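Local coordinates for NO-binding heme-dependent sensor protein (Shewanella oneidensis, PDB 4U9B) that probably senses nitric oxide through a bound heme, as a signalling protein of the H-NOX family, and also binds zinc, at residues A[49-54]-A[64-69]; A[83-88]-A[92-97]; A[104-109]-A[113-118]; A[144-149]-A[174-179]. All coordinates share one frame; numbering follows the deposited sequence.

The four contacts follow one another along the chain, each closing before the next opens. Interaction 1 joins helices 44-58 and 62-80, about 26 Å, centre to centre, from interaction 2 and on the opposite side of the chain's centre. Interactions 2, 3 and 4 all touch the heme, with interaction 2 about 14 Å from each of the other two, again between centres. K87 bridges to E105 between interactions 2 and 3, while V95 packs on L146 and I176 between interactions 2 and 4. Interactions 3 and 4 reach the same antiparallel sheet, and K67 against F147 ties interaction 1 to interaction 4. Three of the four contacts thus contribute to the walls of the heme pocket, while interaction 1 lies apart from it.

Interaction 1. Residues A[49-54]-A[64-69]; sequences SIVQDV and DVVKAF
V51 is the first residue of 49-54 to meet segment 64-69, through its CG1 methyl. With CG1 anti to the backbone N (chi1 -179°), that methyl is carried up to the other helix, where V51 CG1 lies 3.5 Å from V65 CG1. The separation is shorter than usual for two methyl carbons, and the side chains slide past each other in opposite directions. The same methyl also meets the next residue of the partner helix: V51 CG1 is 4.0 Å from V66 CG2, the two valines crossing at about a right angle. V51 therefore presses on two consecutive side chains at once. One turn further on, V54 makes a looser approach, its CG1 4.4 Å from V65 CG1.

The contact is entirely apolar. It is also small, in keeping with segment axes that come no nearer than 10.0 Å and run at 115° to each other. It is plain helix-helix packing on the far side of the fold from interactions 2 and 3. Around it, I50 faces helices 3-17 and 19-29 through L9 and L26, F69 also packs on helix 3-17, and V66 rests on F140 and C141 of helix 139-152.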
# COMPACT_ATOMS: atom_id res chain seq x y z
N SER A 49 0.56 5.70 13.69
CA SER A 49 0.15 5.58 15.09
C SER A 49 -1.02 4.63 15.23
O SER A 49 -1.05 3.79 16.14
CB SER A 49 -0.21 6.95 15.67
OG SER A 49 0.95 7.72 15.88
N ILE A 50 -1.99 4.75 14.33
CA ILE A 50 -3.15 3.87 14.35
C ILE A 50 -2.72 2.43 14.13
O ILE A 50 -3.11 1.54 14.89
CB ILE A 50 -4.18 4.28 13.27
CG1 ILE A 50 -4.83 5.61 13.65
CG2 ILE A 50 -5.26 3.20 13.12
CD1 ILE A 50 -5.60 6.26 12.53
N VAL A 51 -1.92 2.19 13.09
CA VAL A 51 -1.51 0.83 12.76
C VAL A 51 -0.58 0.27 13.84
O VAL A 51 -0.61 -0.93 14.11
CB VAL A 51 -0.82 0.78 11.37
CG1 VAL A 51 -0.43 -0.65 11.02
CG2 VAL A 51 -1.77 1.30 10.30
N GLN A 52 0.23 1.12 14.45
CA GLN A 52 1.10 0.70 15.56
C GLN A 52 0.27 0.20 16.73
O GLN A 52 0.63 -0.79 17.37
CB GLN A 52 2.00 1.85 16.01
CG GLN A 52 3.06 1.43 17.05
CD GLN A 52 4.47 1.35 16.49
OE1 GLN A 52 4.70 1.49 15.28
NE2 GLN A 52 5.44 1.12 17.37
N ASP A 53 -0.82 0.90 17.02
CA ASP A 53 -1.72 0.54 18.10
C ASP A 53 -2.34 -0.83 17.83
O ASP A 53 -2.33 -1.71 18.69
CB ASP A 53 -2.80 1.61 18.25
CG ASP A 53 -3.53 1.52 19.58
OD1 ASP A 53 -3.60 0.42 20.16
OD2 ASP A 53 -4.03 2.57 20.03
N VAL A 54 -2.88 -1.00 16.63
CA VAL A 54 -3.48 -2.27 16.22
C VAL A 54 -2.47 -3.41 16.37
O VAL A 54 -2.79 -4.46 16.93
CB VAL A 54 -3.98 -2.21 14.76
CG1 VAL A 54 -4.44 -3.59 14.28
CG2 VAL A 54 -5.11 -1.20 14.62
N ASP A 64 3.90 -6.81 9.63
CA ASP A 64 2.96 -7.83 9.19
C ASP A 64 1.55 -7.24 9.07
O ASP A 64 0.79 -7.61 8.17
CB ASP A 64 2.95 -9.01 10.16
CG ASP A 64 4.15 -9.94 9.97
OD1 ASP A 64 4.71 -9.99 8.85
OD2 ASP A 64 4.52 -10.63 10.94
N VAL A 65 1.21 -6.33 9.97
CA VAL A 65 -0.06 -5.63 9.89
C VAL A 65 -0.08 -4.73 8.65
O VAL A 65 -1.08 -4.66 7.93
CB VAL A 65 -0.33 -4.78 11.15
CG1 VAL A 65 -1.58 -3.93 10.99
CG2 VAL A 65 -0.45 -5.69 12.37
N VAL A 66 1.05 -4.06 8.40
CA VAL A 66 1.18 -3.17 7.26
C VAL A 66 1.05 -3.94 5.95
O VAL A 66 0.45 -3.46 4.99
CB VAL A 66 2.53 -2.42 7.31
CG1 VAL A 66 2.84 -1.73 5.98
CG2 VAL A 66 2.51 -1.40 8.44
N LYS A 67 1.61 -5.14 5.92
CA LYS A 67 1.54 -5.98 4.72
C LYS A 67 0.10 -6.44 4.49
O LYS A 67 -0.37 -6.47 3.36
CB LYS A 67 2.48 -7.18 4.85
CG LYS A 67 2.47 -8.11 3.64
CD LYS A 67 3.50 -9.23 3.80
CE LYS A 67 3.51 -10.15 2.59
NZ LYS A 67 4.62 -11.15 2.64
N ALA A 68 -0.59 -6.78 5.57
CA ALA A 68 -1.98 -7.20 5.48
C ALA A 68 -2.84 -6.06 4.96
O ALA A 68 -3.71 -6.25 4.10
CB ALA A 68 -2.49 -7.66 6.84
N PHE A 69 -2.60 -4.86 5.49
CA PHE A 69 -3.30 -3.67 5.02
C PHE A 69 -3.02 -3.43 3.54
O PHE A 69 -3.93 -3.09 2.79
CB PHE A 69 -2.88 -2.46 5.84
CG PHE A 69 -3.41 -1.15 5.32
CD1 PHE A 69 -4.77 -0.96 5.15
CD2 PHE A 69 -2.55 -0.12 5.01
CE1 PHE A 69 -5.26 0.24 4.67
CE2 PHE A 69 -3.03 1.08 4.53
CZ PHE A 69 -4.39 1.26 4.36

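Interaction 2. Residues A[83-88]-A[92-97]; sequences DVVDKF and TSLVMG. With HEM (protoporphyrin IX containing Fe), chain B.
F88 packs its ring over the backbone of L94 in a buried CH-pi contact, at the place where the chain leaves helix 82-85 and soon enters helix 91-96 beside the heme. L94 CA stands 3.7 Å from the centroid of the F88 ring and 19° off the ring normal, so the alpha carbon sits over the face. The opposite face has K87 CB above it, near the rim. F88 is delivered there by the type I turn from V85 to F88, and its CG lies beside its own backbone N (chi1 -57°), which stands the ring against the side of helix 91-96. The ring also reaches the main chain nearby: F88 CD1 is 3.4 Å from S93 O, and F88 CE1 is 4.0 Å from G97 CA. A CB on G97 would run into the ring. Replacing F88 with an alanine would probably leave the backbone of L94 without its aromatic cover and open a gap between the turn and helix 91-96.

On the heme side, V85 and L94 help line the pocket, with L94 CD2 3.7 Å from HEM CAB and V85 CG2 3.9 Å from HEM CMC. Behind them, F88 also rests on V101 of helix 98-109 and on F153, while V95 turns to I128 and L130 of strand 128-133.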
# COMPACT_ATOMS: atom_id res chain seq x y z
N ASP A 83 -10.97 3.12 -13.43
CA ASP A 83 -10.45 3.55 -14.73
C ASP A 83 -8.94 3.34 -14.83
O ASP A 83 -8.42 2.98 -15.88
CB ASP A 83 -10.77 5.03 -14.98
CG ASP A 83 -12.10 5.24 -15.69
OD1 ASP A 83 -12.95 4.32 -15.66
OD2 ASP A 83 -12.30 6.33 -16.26
N VAL A 84 -8.24 3.56 -13.72
CA VAL A 84 -6.79 3.42 -13.70
C VAL A 84 -6.39 1.95 -13.83
O VAL A 84 -5.55 1.60 -14.66
CB VAL A 84 -6.19 4.01 -12.40
CG1 VAL A 84 -4.68 3.75 -12.33
CG2 VAL A 84 -6.48 5.50 -12.33
N VAL A 85 -6.98 1.10 -13.00
CA VAL A 85 -6.64 -0.32 -12.98
C VAL A 85 -7.06 -1.00 -14.28
O VAL A 85 -6.37 -1.90 -14.76
CB VAL A 85 -7.28 -1.03 -11.78
CG1 VAL A 85 -6.92 -2.52 -11.78
CG2 VAL A 85 -6.83 -0.39 -10.48
N ASP A 86 -8.18 -0.57 -14.85
CA ASP A 86 -8.69 -1.15 -16.10
C ASP A 86 -7.72 -0.96 -17.27
O ASP A 86 -7.87 -1.60 -18.31
CB ASP A 86 -10.04 -0.53 -16.47
CG ASP A 86 -11.18 -1.01 -15.58
OD1 ASP A 86 -11.00 -2.02 -14.86
OD2 ASP A 86 -12.26 -0.39 -15.62
N LYS A 87 -6.74 -0.09 -17.10
CA LYS A 87 -5.75 0.15 -18.15
C LYS A 87 -4.83 -1.05 -18.38
O LYS A 87 -4.13 -1.11 -19.39
CB LYS A 87 -4.89 1.36 -17.80
CG LYS A 87 -5.61 2.70 -17.91
CD LYS A 87 -4.64 3.84 -17.67
CE LYS A 87 -5.20 5.16 -18.18
NZ LYS A 87 -4.14 6.20 -18.20
N PHE A 88 -4.84 -2.00 -17.45
CA PHE A 88 -3.89 -3.12 -17.47
C PHE A 88 -4.58 -4.46 -17.71
O PHE A 88 -5.57 -4.79 -17.06
CB PHE A 88 -3.12 -3.16 -16.15
CG PHE A 88 -2.40 -1.88 -15.84
CD1 PHE A 88 -1.25 -1.54 -16.54
CD2 PHE A 88 -2.88 -1.02 -14.87
CE1 PHE A 88 -0.59 -0.37 -16.27
CE2 PHE A 88 -2.21 0.16 -14.60
CZ PHE A 88 -1.07 0.49 -15.29
N THR A 92 1.74 -8.36 -14.82
CA THR A 92 3.04 -7.81 -15.21
C THR A 92 2.90 -6.39 -15.74
O THR A 92 3.72 -5.52 -15.44
CB THR A 92 3.74 -8.68 -16.27
OG1 THR A 92 3.97 -9.99 -15.74
CG2 THR A 92 5.07 -8.08 -16.69
N SER A 93 1.86 -6.16 -16.54
CA SER A 93 1.62 -4.84 -17.12
C SER A 93 1.38 -3.80 -16.03
O SER A 93 1.89 -2.68 -16.10
CB SER A 93 0.41 -4.88 -18.07
OG SER A 93 0.54 -5.94 -19.00
N LEU A 94 0.60 -4.18 -15.01
CA LEU A 94 0.29 -3.28 -13.91
C LEU A 94 1.56 -2.89 -13.16
O LEU A 94 1.83 -1.70 -12.95
CB LEU A 94 -0.71 -3.92 -12.94
CG LEU A 94 -1.29 -3.02 -11.85
CD1 LEU A 94 -2.67 -3.52 -11.43
CD2 LEU A 94 -0.39 -2.94 -10.62
N VAL A 95 2.34 -3.89 -12.74
CA VAL A 95 3.54 -3.65 -11.95
C VAL A 95 4.55 -2.79 -12.72
O VAL A 95 5.13 -1.86 -12.17
CB VAL A 95 4.21 -4.97 -11.54
CG1 VAL A 95 5.49 -4.71 -10.75
CG2 VAL A 95 3.25 -5.82 -10.72
N MET A 96 4.76 -3.13 -13.98
CA MET A 96 5.68 -2.36 -14.82
C MET A 96 5.12 -0.98 -15.13
O MET A 96 5.84 -0.10 -15.61
CB MET A 96 5.96 -3.13 -16.12
CG MET A 96 6.74 -4.41 -15.90
SD MET A 96 8.38 -4.12 -15.20
CE MET A 96 9.18 -3.28 -16.57
N GLY A 97 3.83 -0.78 -14.85
CA GLY A 97 3.17 0.49 -15.10
C GLY A 97 3.01 1.36 -13.87
O GLY A 97 2.43 2.45 -13.96
CHA HEM B . 0.52 5.17 -2.01
CHB HEM B . 2.67 1.26 -3.87
CHC HEM B . -1.07 0.56 -6.84
CHD HEM B . -2.57 5.06 -5.82
C1A HEM B . 1.32 4.06 -2.14
C2A HEM B . 2.21 3.52 -1.13
C3A HEM B . 2.79 2.44 -1.65
C4A HEM B . 2.30 2.26 -3.00
CMA HEM B . 3.82 1.52 -0.97
CAA HEM B . 2.44 4.09 0.29
CBA HEM B . 3.19 5.42 0.23
CGA HEM B . 4.70 5.25 0.22
O1A HEM B . 5.41 6.29 0.20
O2A HEM B . 5.20 4.10 0.23
C1B HEM B . 1.83 0.69 -4.80
C2B HEM B . 2.02 -0.60 -5.43
C3B HEM B . 0.98 -0.79 -6.27
C4B HEM B . 0.11 0.37 -6.16
CMB HEM B . 3.25 -1.49 -5.14
CAB HEM B . 0.66 -1.98 -7.20
CBB HEM B . 1.17 -3.21 -7.04
C1C HEM B . -1.81 1.73 -6.84
C2C HEM B . -3.01 1.97 -7.60
C3C HEM B . -3.44 3.21 -7.35
C4C HEM B . -2.52 3.80 -6.38
CMC HEM B . -3.66 0.94 -8.56
CAC HEM B . -4.72 3.82 -7.99
CBC HEM B . -5.02 5.12 -7.94
C1D HEM B . -1.96 5.45 -4.65
C2D HEM B . -2.35 6.60 -3.87
C3D HEM B . -1.39 6.64 -2.68
C4D HEM B . -0.51 5.51 -2.86
CMD HEM B . -3.51 7.58 -4.16
CAD HEM B . -1.37 7.65 -1.53
CBD HEM B . -0.46 8.83 -1.89
CGD HEM B . -0.46 9.80 -0.73
O1D HEM B . -0.80 9.37 0.39
O2D HEM B . -0.11 10.99 -0.93
NA HEM B . 1.39 3.26 -3.27
NB HEM B . 0.66 1.25 -5.26
NC HEM B . -1.54 2.87 -6.10
ND HEM B . -0.87 4.84 -4.03
FE HEM B . 0.03 3.16 -4.79

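Interaction 3. Residues A[104-109]-A[113-118]; sequences LEVNKL and PSLPHI. With HEM (protoporphyrin IX containing Fe), chain B; PO4 (phosphate ion), chain E.
V106 meets P113 and L115 in the buried, apolar half of this contact. V106 CG1 lies 3.8 Å from P113 CB and equally close to L115 CD1, the valine and leucine reaching toward each other tip to tip. The other methyl is anti to the carbonyl carbon and serves the cofactor: V106 CG2 is 3.4 Å from the meso carbon HEM CHD. L115 is likewise divided, its CD2 lying 3.7 Å from HEM C4D.

The other half is the solvent side, where an exposed amide replaces the methyl packing. There N107 lays its amide across the proline ring, with N107 OD1 3.4 Å from P113 CD, while N107 ND2 passes L115 CD1 and donates a hydrogen bond to H103 O. S114 takes no part in the packing on the helix; its backbone N gives HEM O2D a short, nearly straight hydrogen bond of 2.6 Å (172°).

Together the segments build part of the H-NOX heme site. H103 is the residue known to bind the heme iron, although it is not bound in this model; L115 packs on it and also touches the nitric oxide. Y132, S134 and R136, the Tyr-x-Ser-x-Arg motif of the family, complete the polar grip on the heme together with K2.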
# COMPACT_ATOMS: atom_id res chain seq x y z
N LEU A 104 1.40 8.83 -12.87
CA LEU A 104 0.77 9.89 -13.65
C LEU A 104 -0.69 10.09 -13.26
O LEU A 104 -1.12 11.21 -13.00
CB LEU A 104 0.85 9.57 -15.15
CG LEU A 104 0.15 10.60 -16.04
CD1 LEU A 104 0.93 11.90 -16.04
CD2 LEU A 104 -0.03 10.08 -17.44
N GLU A 105 -1.45 9.00 -13.26
CA GLU A 105 -2.89 9.10 -13.02
C GLU A 105 -3.19 9.58 -11.60
O GLU A 105 -4.18 10.28 -11.38
CB GLU A 105 -3.57 7.75 -13.28
CG GLU A 105 -3.43 7.24 -14.72
CD GLU A 105 -3.95 8.21 -15.76
OE1 GLU A 105 -4.84 9.02 -15.44
OE2 GLU A 105 -3.46 8.17 -16.91
N VAL A 106 -2.35 9.21 -10.64
CA VAL A 106 -2.53 9.69 -9.27
C VAL A 106 -2.26 11.19 -9.19
O VAL A 106 -2.97 11.91 -8.50
CB VAL A 106 -1.62 8.94 -8.28
CG1 VAL A 106 -1.65 9.61 -6.89
CG2 VAL A 106 -2.03 7.49 -8.16
N ASN A 107 -1.24 11.65 -9.90
CA ASN A 107 -0.91 13.08 -9.88
C ASN A 107 -1.93 13.91 -10.64
O ASN A 107 -2.06 15.12 -10.41
CB ASN A 107 0.49 13.31 -10.45
CG ASN A 107 1.57 13.20 -9.39
OD1 ASN A 107 1.80 14.14 -8.63
ND2 ASN A 107 2.23 12.05 -9.33
N LYS A 108 -2.66 13.27 -11.55
CA LYS A 108 -3.75 13.93 -12.25
C LYS A 108 -4.98 14.04 -11.36
O LYS A 108 -5.73 15.01 -11.44
CB LYS A 108 -4.10 13.17 -13.54
CG LYS A 108 -3.14 13.42 -14.69
CD LYS A 108 -3.24 12.35 -15.78
CE LYS A 108 -4.66 12.19 -16.32
NZ LYS A 108 -4.74 11.12 -17.35
N LEU A 109 -5.18 13.04 -10.50
CA LEU A 109 -6.39 12.95 -9.69
C LEU A 109 -6.26 13.58 -8.30
O LEU A 109 -7.26 13.87 -7.65
CB LEU A 109 -6.81 11.49 -9.54
CG LEU A 109 -7.28 10.77 -10.80
CD1 LEU A 109 -7.32 9.27 -10.54
CD2 LEU A 109 -8.65 11.27 -11.23
N PRO A 113 0.28 14.59 -4.27
CA PRO A 113 0.34 13.31 -3.57
C PRO A 113 1.76 12.98 -3.15
O PRO A 113 2.70 13.53 -3.73
CB PRO A 113 -0.17 12.32 -4.61
CG PRO A 113 0.23 12.92 -5.91
CD PRO A 113 0.13 14.42 -5.73
N SER A 114 1.91 12.11 -2.15
CA SER A 114 3.22 11.64 -1.72
C SER A 114 3.38 10.17 -2.08
O SER A 114 2.99 9.29 -1.32
CB SER A 114 3.41 11.85 -0.21
OG SER A 114 3.43 13.24 0.10
N LEU A 115 3.94 9.93 -3.26
CA LEU A 115 4.07 8.58 -3.78
C LEU A 115 5.47 8.05 -3.55
O LEU A 115 6.43 8.82 -3.48
CB LEU A 115 3.74 8.56 -5.28
CG LEU A 115 2.28 8.80 -5.65
CD1 LEU A 115 2.15 9.05 -7.14
CD2 LEU A 115 1.42 7.62 -5.22
N PRO A 116 5.60 6.73 -3.41
CA PRO A 116 6.94 6.15 -3.29
C PRO A 116 7.68 6.19 -4.61
O PRO A 116 7.06 6.32 -5.66
CB PRO A 116 6.65 4.71 -2.86
CG PRO A 116 5.33 4.41 -3.47
CD PRO A 116 4.55 5.69 -3.38
N HIS A 117 9.00 6.07 -4.54
CA HIS A 117 9.80 5.86 -5.74
C HIS A 117 9.79 4.38 -6.06
O HIS A 117 10.33 3.57 -5.30
CB HIS A 117 11.23 6.37 -5.54
CG HIS A 117 11.33 7.86 -5.39
ND1 HIS A 117 11.32 8.71 -6.47
CD2 HIS A 117 11.42 8.64 -4.29
CE1 HIS A 117 11.41 9.96 -6.05
NE2 HIS A 117 11.47 9.94 -4.73
N ILE A 118 9.17 4.03 -7.18
CA ILE A 118 9.06 2.64 -7.60
C ILE A 118 9.51 2.52 -9.05
O ILE A 118 9.04 3.25 -9.92
CB ILE A 118 7.62 2.11 -7.40
CG1 ILE A 118 7.36 1.89 -5.90
CG2 ILE A 118 7.41 0.81 -8.18
CD1 ILE A 118 5.97 1.40 -5.56
CHA HEM B . 0.52 5.17 -2.01
CHB HEM B . 2.67 1.26 -3.87
CHC HEM B . -1.07 0.56 -6.84
CHD HEM B . -2.57 5.06 -5.82
C1A HEM B . 1.32 4.06 -2.14
C2A HEM B . 2.21 3.52 -1.13
C3A HEM B . 2.79 2.44 -1.65
C4A HEM B . 2.30 2.26 -3.00
CMA HEM B . 3.82 1.52 -0.97
CAA HEM B . 2.44 4.09 0.29
CBA HEM B . 3.19 5.42 0.23
CGA HEM B . 4.70 5.25 0.22
O1A HEM B . 5.41 6.29 0.20
O2A HEM B . 5.20 4.10 0.23
C1B HEM B . 1.83 0.69 -4.80
C2B HEM B . 2.02 -0.60 -5.43
C3B HEM B . 0.98 -0.79 -6.27
C4B HEM B . 0.11 0.37 -6.16
CMB HEM B . 3.25 -1.49 -5.14
CAB HEM B . 0.66 -1.98 -7.20
CBB HEM B . 1.17 -3.21 -7.04
C1C HEM B . -1.81 1.73 -6.84
C2C HEM B . -3.01 1.97 -7.60
C3C HEM B . -3.44 3.21 -7.35
C4C HEM B . -2.52 3.80 -6.38
CMC HEM B . -3.66 0.94 -8.56
CAC HEM B . -4.72 3.82 -7.99
CBC HEM B . -5.02 5.12 -7.94
C1D HEM B . -1.96 5.45 -4.65
C2D HEM B . -2.35 6.60 -3.87
C3D HEM B . -1.39 6.64 -2.68
C4D HEM B . -0.51 5.51 -2.86
CMD HEM B . -3.51 7.58 -4.16
CAD HEM B . -1.37 7.65 -1.53
CBD HEM B . -0.46 8.83 -1.89
CGD HEM B . -0.46 9.80 -0.73
O1D HEM B . -0.80 9.37 0.39
O2D HEM B . -0.11 10.99 -0.93
NA HEM B . 1.39 3.26 -3.27
NB HEM B . 0.66 1.25 -5.26
NC HEM B . -1.54 2.87 -6.10
ND HEM B . -0.87 4.84 -4.03
FE HEM B . 0.03 3.16 -4.79
P PO4 E . 12.17 8.15 -9.92
O1 PO4 E . 10.84 8.58 -10.49
O2 PO4 E . 11.96 7.03 -8.92
O3 PO4 E . 13.06 7.66 -11.04
O4 PO4 E . 12.83 9.32 -9.23

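Interaction 4. Residues A[144-149]-A[174-179]; sequences GLLFGA and LIIELQ. With HEM (protoporphyrin IX containing Fe), chain B.
This contact belongs to the helix-on-sheet layer of the H-NOX fold, where L146 of helix 139-152 meets L174 and I176 of strand 172-179, one of the two inner strands of the antiparallel sheet. L146 CG lies anti to the carbonyl carbon (chi1 -73°), which lets the side chain extend to the sheet, CD1 meeting L174 and both methyls meeting I176. L146 CD1 sits 3.8 Å from L174 CD2. L146 CD2 approaches I176 CD1 at the same distance, and CD1 is hardly farther from that isoleucine methyl, so I176 closes on the whole fork. L174 and I176, two apart on the strand, both aim their side chains at the helix, and the leucine is held at an oblique angle to each. All three residues are buried.

The sheet adds I159 and L130 around L146, and V95 of helix 91-96 packs on both L146 and I176. L174 also touches H161, a zinc ligand, so the packing runs from the metal site to the heme pocket. An alanine in place of L146 is likely to leave L174 and I176 without their partner on the helix and to open a gap beside a heme vinyl group. The neighbouring L145 puts its CD1 3.5 Å from HEM C1B, and L146 CD2 comes just as close to the vinyl carbon HEM CBB.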
# COMPACT_ATOMS: atom_id res chain seq x y z
N GLY A 144 2.44 -6.06 0.13
CA GLY A 144 1.04 -6.41 0.28
C GLY A 144 0.22 -6.04 -0.94
O GLY A 144 -0.58 -6.84 -1.43
N LEU A 145 0.42 -4.82 -1.44
CA LEU A 145 -0.28 -4.34 -2.62
C LEU A 145 -0.00 -5.20 -3.85
O LEU A 145 -0.89 -5.42 -4.68
CB LEU A 145 0.10 -2.89 -2.91
CG LEU A 145 -0.64 -1.86 -2.06
CD1 LEU A 145 0.13 -0.55 -2.00
CD2 LEU A 145 -2.03 -1.63 -2.61
N LEU A 146 1.23 -5.69 -3.97
CA LEU A 146 1.60 -6.55 -5.08
C LEU A 146 0.83 -7.87 -5.01
O LEU A 146 0.34 -8.37 -6.02
CB LEU A 146 3.10 -6.81 -5.09
CG LEU A 146 3.95 -5.62 -5.54
CD1 LEU A 146 5.39 -5.78 -5.08
CD2 LEU A 146 3.89 -5.47 -7.06
N PHE A 147 0.71 -8.43 -3.81
CA PHE A 147 -0.06 -9.65 -3.62
C PHE A 147 -1.53 -9.38 -3.91
O PHE A 147 -2.23 -10.23 -4.47
CB PHE A 147 0.12 -10.19 -2.20
CG PHE A 147 1.40 -10.95 -2.00
CD1 PHE A 147 1.59 -12.19 -2.60
CD2 PHE A 147 2.41 -10.44 -1.20
CE1 PHE A 147 2.77 -12.89 -2.41
CE2 PHE A 147 3.58 -11.15 -1.00
CZ PHE A 147 3.76 -12.37 -1.61
N GLY A 148 -2.00 -8.20 -3.52
CA GLY A 148 -3.37 -7.81 -3.80
C GLY A 148 -3.62 -7.72 -5.29
O GLY A 148 -4.65 -8.19 -5.79
N ALA A 149 -2.67 -7.13 -6.01
CA ALA A 149 -2.77 -7.00 -7.46
C ALA A 149 -2.72 -8.37 -8.12
O ALA A 149 -3.38 -8.61 -9.12
CB ALA A 149 -1.65 -6.11 -7.98
N LEU A 174 12.42 -5.82 -4.41
CA LEU A 174 11.42 -6.88 -4.39
C LEU A 174 11.46 -7.63 -5.71
O LEU A 174 11.08 -7.09 -6.75
CB LEU A 174 10.02 -6.31 -4.13
CG LEU A 174 9.71 -5.89 -2.69
CD1 LEU A 174 10.56 -4.71 -2.25
CD2 LEU A 174 8.24 -5.57 -2.54
N ILE A 175 11.92 -8.87 -5.66
CA ILE A 175 11.95 -9.73 -6.84
C ILE A 175 10.66 -10.54 -6.89
O ILE A 175 10.39 -11.33 -5.99
CB ILE A 175 13.16 -10.67 -6.85
CG1 ILE A 175 14.46 -9.88 -6.68
CG2 ILE A 175 13.19 -11.50 -8.13
CD1 ILE A 175 14.67 -8.78 -7.71
N ILE A 176 9.88 -10.32 -7.94
CA ILE A 176 8.60 -10.99 -8.10
C ILE A 176 8.72 -12.10 -9.14
O ILE A 176 9.10 -11.85 -10.29
CB ILE A 176 7.51 -9.99 -8.54
CG1 ILE A 176 7.48 -8.78 -7.61
CG2 ILE A 176 6.14 -10.67 -8.56
CD1 ILE A 176 6.87 -7.55 -8.23
N GLU A 177 8.39 -13.32 -8.73
CA GLU A 177 8.35 -14.46 -9.63
C GLU A 177 6.91 -14.90 -9.83
O GLU A 177 6.21 -15.24 -8.88
CB GLU A 177 9.18 -15.62 -9.08
CG GLU A 177 9.24 -16.82 -10.01
CD GLU A 177 10.14 -17.92 -9.49
OE1 GLU A 177 11.28 -18.05 -9.99
OE2 GLU A 177 9.71 -18.66 -8.58
N LEU A 178 6.46 -14.87 -11.09
CA LEU A 178 5.14 -15.39 -11.43
C LEU A 178 5.21 -16.91 -11.53
O LEU A 178 6.14 -17.46 -12.12
CB LEU A 178 4.65 -14.79 -12.75
CG LEU A 178 4.11 -13.36 -12.70
CD1 LEU A 178 5.22 -12.34 -12.46
CD2 LEU A 178 3.35 -13.03 -13.98
N GLN A 179 4.22 -17.57 -10.95
CA GLN A 179 4.16 -19.03 -10.95
C GLN A 179 2.80 -19.51 -11.43
O GLN A 179 1.92 -18.70 -11.73
CB GLN A 179 4.47 -19.56 -9.55
CG GLN A 179 5.82 -19.12 -9.02
CD GLN A 179 6.10 -19.63 -7.62
OE1 GLN A 179 5.19 -20.04 -6.90
NE2 GLN A 179 7.37 -19.62 -7.23
CHA HEM B . 0.52 5.17 -2.01
CHB HEM B . 2.67 1.26 -3.87
CHC HEM B . -1.07 0.56 -6.84
CHD HEM B . -2.57 5.06 -5.82
C1A HEM B . 1.32 4.06 -2.14
C2A HEM B . 2.21 3.52 -1.13
C3A HEM B . 2.79 2.44 -1.65
C4A HEM B . 2.30 2.26 -3.00
CMA HEM B . 3.82 1.52 -0.97
CAA HEM B . 2.44 4.09 0.29
CBA HEM B . 3.19 5.42 0.23
CGA HEM B . 4.70 5.25 0.22
O1A HEM B . 5.41 6.29 0.20
O2A HEM B . 5.20 4.10 0.23
C1B HEM B . 1.83 0.69 -4.80
C2B HEM B . 2.02 -0.60 -5.43
C3B HEM B . 0.98 -0.79 -6.27
C4B HEM B . 0.11 0.37 -6.16
CMB HEM B . 3.25 -1.49 -5.14
CAB HEM B . 0.66 -1.98 -7.20
CBB HEM B . 1.17 -3.21 -7.04
C1C HEM B . -1.81 1.73 -6.84
C2C HEM B . -3.01 1.97 -7.60
C3C HEM B . -3.44 3.21 -7.35
C4C HEM B . -2.52 3.80 -6.38
CMC HEM B . -3.66 0.94 -8.56
CAC HEM B . -4.72 3.82 -7.99
CBC HEM B . -5.02 5.12 -7.94
C1D HEM B . -1.96 5.45 -4.65
C2D HEM B . -2.35 6.60 -3.87
C3D HEM B . -1.39 6.64 -2.68
C4D HEM B . -0.51 5.51 -2.86
CMD HEM B . -3.51 7.58 -4.16
CAD HEM B . -1.37 7.65 -1.53
CBD HEM B . -0.46 8.83 -1.89
CGD HEM B . -0.46 9.80 -0.73
O1D HEM B . -0.80 9.37 0.39
O2D HEM B . -0.11 10.99 -0.93
NA HEM B . 1.39 3.26 -3.27
NB HEM B . 0.66 1.25 -5.26
NC HEM B . -1.54 2.87 -6.10
ND HEM B . -0.87 4.84 -4.03
FE HEM B . 0.03 3.16 -4.79